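Local structure of transcriptional regulator, SorC family (Enterococcus faecalis, 2O0M) at residues I97-M101 / A336-L340; F127-L131 / L329-E333. The protein probably regulates transcription by binding DNA, with a putative sugar-binding domain that is consistent with control by a carbohydrate effector. All coordinates share one frame. Residue numbers count along the deposited sequence, not the author numbering.

Contact 1: I97-M101 / A336-L340; sequences IEKEM and ANEIL
Two helices can pack without a hydrogen bond between them, mainly through apolar side chains, one row filling the gaps in the other, and the pair 97-101 and 336-340 illustrates this. Residues 97-101 are helical throughout (Met101 N to Ile97 O, 2.9 Å); 336-339 are helical, and Leu340 N reaches Ala336 O at 2.9 Å. The closest CA atoms, of Met101 and Ala336, stand 7.0 Å apart. Ile97 (t, t) and Met101, a selenomethionine with m, m, m torsions, lie one turn apart and straddle the small Ala336: Ile97 CD1 is 3.5 Å from Ala336 CB, and Met101 SE is 3.9 Å from that same CB. The helices are the first and last of this Rossmann-like domain: helix 96-105 leads into strand 109-113, and helix 333-339 follows its parallel neighbour, strand 328-332. Leu340 (m, t) is the larger bump. Its CD1 enters a hollow between Ile97 CG1 (3.8 Å) and Glu100 CB (3.7 Å), while Leu340 CG rests 3.8 Å from Met101 SE. Glu100 lends its CB to this hollow, with OE1 also lying 3.8 Å from Leu340 CD1, while OE2 is hydrogen-bonded to Gln96. Towards helix 313-320, Met101 CE touches Ile339 CD1 at 3.7 Å. At the opposite, more open end, Ile97 CD1 abuts Asn337 OD1 at 3.3 Å, a van der Waals touch and not a polar bond.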
# COMPACT_ATOMS: atom_id res chain seq x y z
N ILE A 97 -4.57 21.86 -8.70
CA ILE A 97 -4.57 21.20 -7.40
C ILE A 97 -3.53 20.07 -7.35
O ILE A 97 -2.87 19.87 -6.33
CB ILE A 97 -6.00 20.69 -6.99
CG1 ILE A 97 -6.02 20.24 -5.53
CG2 ILE A 97 -6.50 19.59 -7.91
CD1 ILE A 97 -7.43 20.01 -4.98
N GLU A 98 -3.37 19.36 -8.47
CA GLU A 98 -2.35 18.31 -8.58
C GLU A 98 -0.94 18.88 -8.43
O GLU A 98 -0.09 18.31 -7.75
CB GLU A 98 -2.49 17.56 -9.90
CG GLU A 98 -3.72 16.66 -9.94
CD GLU A 98 -3.97 16.01 -11.28
OE1 GLU A 98 -3.42 16.46 -12.30
OE2 GLU A 98 -4.74 15.02 -11.31
N LYS A 99 -0.70 20.02 -9.09
CA LYS A 99 0.59 20.72 -8.96
C LYS A 99 0.86 21.11 -7.52
O LYS A 99 1.96 20.91 -7.00
CB LYS A 99 0.60 21.98 -9.83
CG LYS A 99 1.81 22.90 -9.60
CD LYS A 99 1.64 24.20 -10.38
CE LYS A 99 2.64 25.27 -9.93
NZ LYS A 99 2.31 26.62 -10.50
N GLU A 100 -0.15 21.70 -6.87
CA GLU A 100 0.01 22.14 -5.50
C GLU A 100 0.32 20.95 -4.59
O GLU A 100 1.15 21.04 -3.69
CB GLU A 100 -1.24 22.89 -5.02
CG GLU A 100 -1.40 24.28 -5.67
CD GLU A 100 -2.55 25.11 -5.10
OE1 GLU A 100 -3.00 24.84 -3.97
OE2 GLU A 100 -3.00 26.05 -5.80
N MSE A 101 -0.33 19.81 -4.85
CA MSE A 101 -0.07 18.61 -4.04
C MSE A 101 1.34 18.06 -4.24
O MSE A 101 2.02 17.74 -3.27
CB MSE A 101 -1.10 17.51 -4.34
CG MSE A 101 -2.48 17.79 -3.76
SE MSE A 101 -2.54 17.62 -1.82
CE MSE A 101 -2.50 15.71 -1.74
N ALA A 336 -7.21 16.28 -0.92
CA ALA A 336 -6.37 17.37 -1.38
C ALA A 336 -6.84 18.72 -0.84
O ALA A 336 -6.03 19.49 -0.32
CB ALA A 336 -6.32 17.40 -2.90
N ASN A 337 -8.13 19.02 -0.97
CA ASN A 337 -8.66 20.29 -0.45
C ASN A 337 -8.36 20.45 1.05
O ASN A 337 -8.01 21.54 1.50
CB ASN A 337 -10.18 20.40 -0.68
CG ASN A 337 -10.54 20.64 -2.13
OD1 ASN A 337 -9.74 21.13 -2.93
ND2 ASN A 337 -11.78 20.30 -2.48
N GLU A 338 -8.48 19.37 1.81
CA GLU A 338 -8.22 19.42 3.25
C GLU A 338 -6.74 19.65 3.55
O GLU A 338 -6.38 20.49 4.38
CB GLU A 338 -8.70 18.13 3.92
CG GLU A 338 -8.44 18.07 5.41
CD GLU A 338 -9.25 19.07 6.23
OE1 GLU A 338 -10.16 19.75 5.69
OE2 GLU A 338 -8.98 19.16 7.44
N ILE A 339 -5.88 18.92 2.86
CA ILE A 339 -4.44 19.06 3.04
C ILE A 339 -3.96 20.47 2.69
O ILE A 339 -3.10 21.01 3.38
CB ILE A 339 -3.68 18.00 2.21
CG1 ILE A 339 -3.92 16.60 2.79
CG2 ILE A 339 -2.18 18.31 2.17
CD1 ILE A 339 -3.58 15.43 1.84
N LEU A 340 -4.52 21.05 1.64
CA LEU A 340 -4.06 22.34 1.09
C LEU A 340 -4.77 23.57 1.64
O LEU A 340 -4.51 24.69 1.18
CB LEU A 340 -4.20 22.35 -0.43
CG LEU A 340 -3.36 21.33 -1.20
CD1 LEU A 340 -3.74 21.38 -2.67
CD2 LEU A 340 -1.88 21.60 -1.04

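Contact 2: F127-L131 / L329-E333; sequences FGDVL and LITDE
A helix packed on a sheet usually rests on the residues whose side chains rise from the strand beneath, and here Ile330 plays that part. Helix 127-131 runs nearly antiparallel to strand 329-332, at 154° between their directions and 9.4 Å between axes at closest approach; the nearest CA atoms, of Phe127 and Ile330, are 7.1 Å apart. Phe127 (chi1 m, chi2 -15°) comes first and points its ring steeply at the strand. Its CD1 lies 3.6 Å from Ile330 CG2, while CE1 approaches Thr331 O at 3.4 Å and CZ stands 4.1 Å from Asp332 N, so that the ring edge meets the backbone at the strand's C-terminal end. There Asp332 is the N-cap of the following helix: its OD1 accepts from Ala335 N, and OD2 bonds Ser117. Helix 122-138 is the crossover of a beta-alpha-beta unit joining strand 109-113 to strand 142-148, and passes over three parallel strands, 328-332 (beside 109-113), 302-306 and 238-245. One turn on, with Leu131 N hydrogen-bonded to Phe127 O at 2.8 Å, the helix meets the tip of Ile330 (m, t). Val130 (t) points toward the strand and sets CG1 3.8 Å from Ile330 CD1, its side chain also touching Ile111 and Val113 of strand 109-113. Leu131 (t, p) flanks that methyl, with CA 4.0 Å and CD1 4.2 Å from Ile330 CD1, and packs on Val304 and Ile306.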
# COMPACT_ATOMS: atom_id res chain seq x y z
N PHE A 127 -10.21 5.04 -8.67
CA PHE A 127 -8.80 4.78 -8.29
C PHE A 127 -8.26 3.56 -9.05
O PHE A 127 -7.08 3.52 -9.40
CB PHE A 127 -8.63 4.54 -6.79
CG PHE A 127 -8.75 5.77 -5.91
CD1 PHE A 127 -8.71 7.07 -6.41
CD2 PHE A 127 -8.88 5.60 -4.54
CE1 PHE A 127 -8.81 8.16 -5.55
CE2 PHE A 127 -8.99 6.68 -3.69
CZ PHE A 127 -8.95 7.97 -4.20
N GLY A 128 -9.11 2.55 -9.26
CA GLY A 128 -8.74 1.37 -10.06
C GLY A 128 -8.37 1.73 -11.48
O GLY A 128 -7.36 1.29 -12.01
N ASP A 129 -9.21 2.53 -12.12
CA ASP A 129 -8.93 3.03 -13.47
C ASP A 129 -7.61 3.78 -13.52
O ASP A 129 -6.78 3.56 -14.41
CB ASP A 129 -10.05 3.97 -13.95
CG ASP A 129 -11.28 3.23 -14.46
OD1 ASP A 129 -11.25 1.99 -14.58
OD2 ASP A 129 -12.28 3.92 -14.76
N VAL A 130 -7.41 4.66 -12.54
CA VAL A 130 -6.22 5.51 -12.51
C VAL A 130 -4.99 4.66 -12.27
O VAL A 130 -3.95 4.84 -12.93
CB VAL A 130 -6.34 6.62 -11.43
CG1 VAL A 130 -5.05 7.42 -11.31
CG2 VAL A 130 -7.51 7.57 -11.76
N LEU A 131 -5.07 3.70 -11.35
CA LEU A 131 -3.92 2.83 -11.13
C LEU A 131 -3.60 2.03 -12.39
O LEU A 131 -2.43 1.86 -12.76
CB LEU A 131 -4.10 1.88 -9.94
CG LEU A 131 -2.88 0.99 -9.64
CD1 LEU A 131 -1.68 1.85 -9.31
CD2 LEU A 131 -3.18 0.01 -8.51
N LEU A 329 1.22 9.81 -5.93
CA LEU A 329 0.10 9.77 -4.99
C LEU A 329 -1.20 9.87 -5.77
O LEU A 329 -1.44 10.88 -6.44
CB LEU A 329 0.19 10.90 -3.97
CG LEU A 329 -1.01 11.06 -3.03
CD1 LEU A 329 -1.20 9.82 -2.16
CD2 LEU A 329 -0.86 12.30 -2.16
N ILE A 330 -2.02 8.83 -5.69
CA ILE A 330 -3.38 8.85 -6.24
C ILE A 330 -4.31 9.16 -5.07
O ILE A 330 -4.34 8.44 -4.08
CB ILE A 330 -3.79 7.51 -6.86
CG1 ILE A 330 -2.82 7.16 -7.99
CG2 ILE A 330 -5.24 7.58 -7.35
CD1 ILE A 330 -3.00 5.79 -8.58
N THR A 331 -5.06 10.24 -5.20
CA THR A 331 -5.91 10.71 -4.12
C THR A 331 -7.16 11.35 -4.70
O THR A 331 -7.42 11.28 -5.91
CB THR A 331 -5.11 11.68 -3.21
OG1 THR A 331 -5.83 11.93 -1.99
CG2 THR A 331 -4.76 12.99 -3.93
N ASP A 332 -7.95 11.98 -3.85
CA ASP A 332 -9.16 12.65 -4.33
C ASP A 332 -9.22 14.10 -3.90
O ASP A 332 -8.38 14.57 -3.14
CB ASP A 332 -10.42 11.86 -3.98
CG ASP A 332 -10.60 11.63 -2.50
OD1 ASP A 332 -10.00 12.34 -1.68
OD2 ASP A 332 -11.38 10.71 -2.15
N GLU A 333 -10.21 14.81 -4.44
CA GLU A 333 -10.39 16.22 -4.15
C GLU A 333 -10.61 16.45 -2.67
O GLU A 333 -10.13 17.43 -2.11
CB GLU A 333 -11.59 16.78 -4.92
CG GLU A 333 -11.36 17.01 -6.40
CD GLU A 333 -12.52 17.76 -7.07
OE1 GLU A 333 -13.65 17.22 -7.08
OE2 GLU A 333 -12.30 18.88 -7.58

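In the fold
Together the contacts illustrate how an alpha/beta/alpha domain uses both faces of one strand. In 328-332, Ile330 faces helix 122-138 of contact 2, whereas Leu329 and Thr331 turn towards the layer of contact 1: Met101 CE lies 3.8 Å from Leu329 CD2 and 4.2 Å from Thr331 CG2. The centres of the contacts lie 14 Å apart, although the chain separates the partners by 235 residues in contact 1 and 198 in contact 2. Strand 328-332 runs directly into helix 333-339, making the two contacts consecutive on their C-terminal side. Contact 1 lies about 21 Å and contact 2 about 13 Å from the chain's centre, the former only partly buried and the latter largely buried.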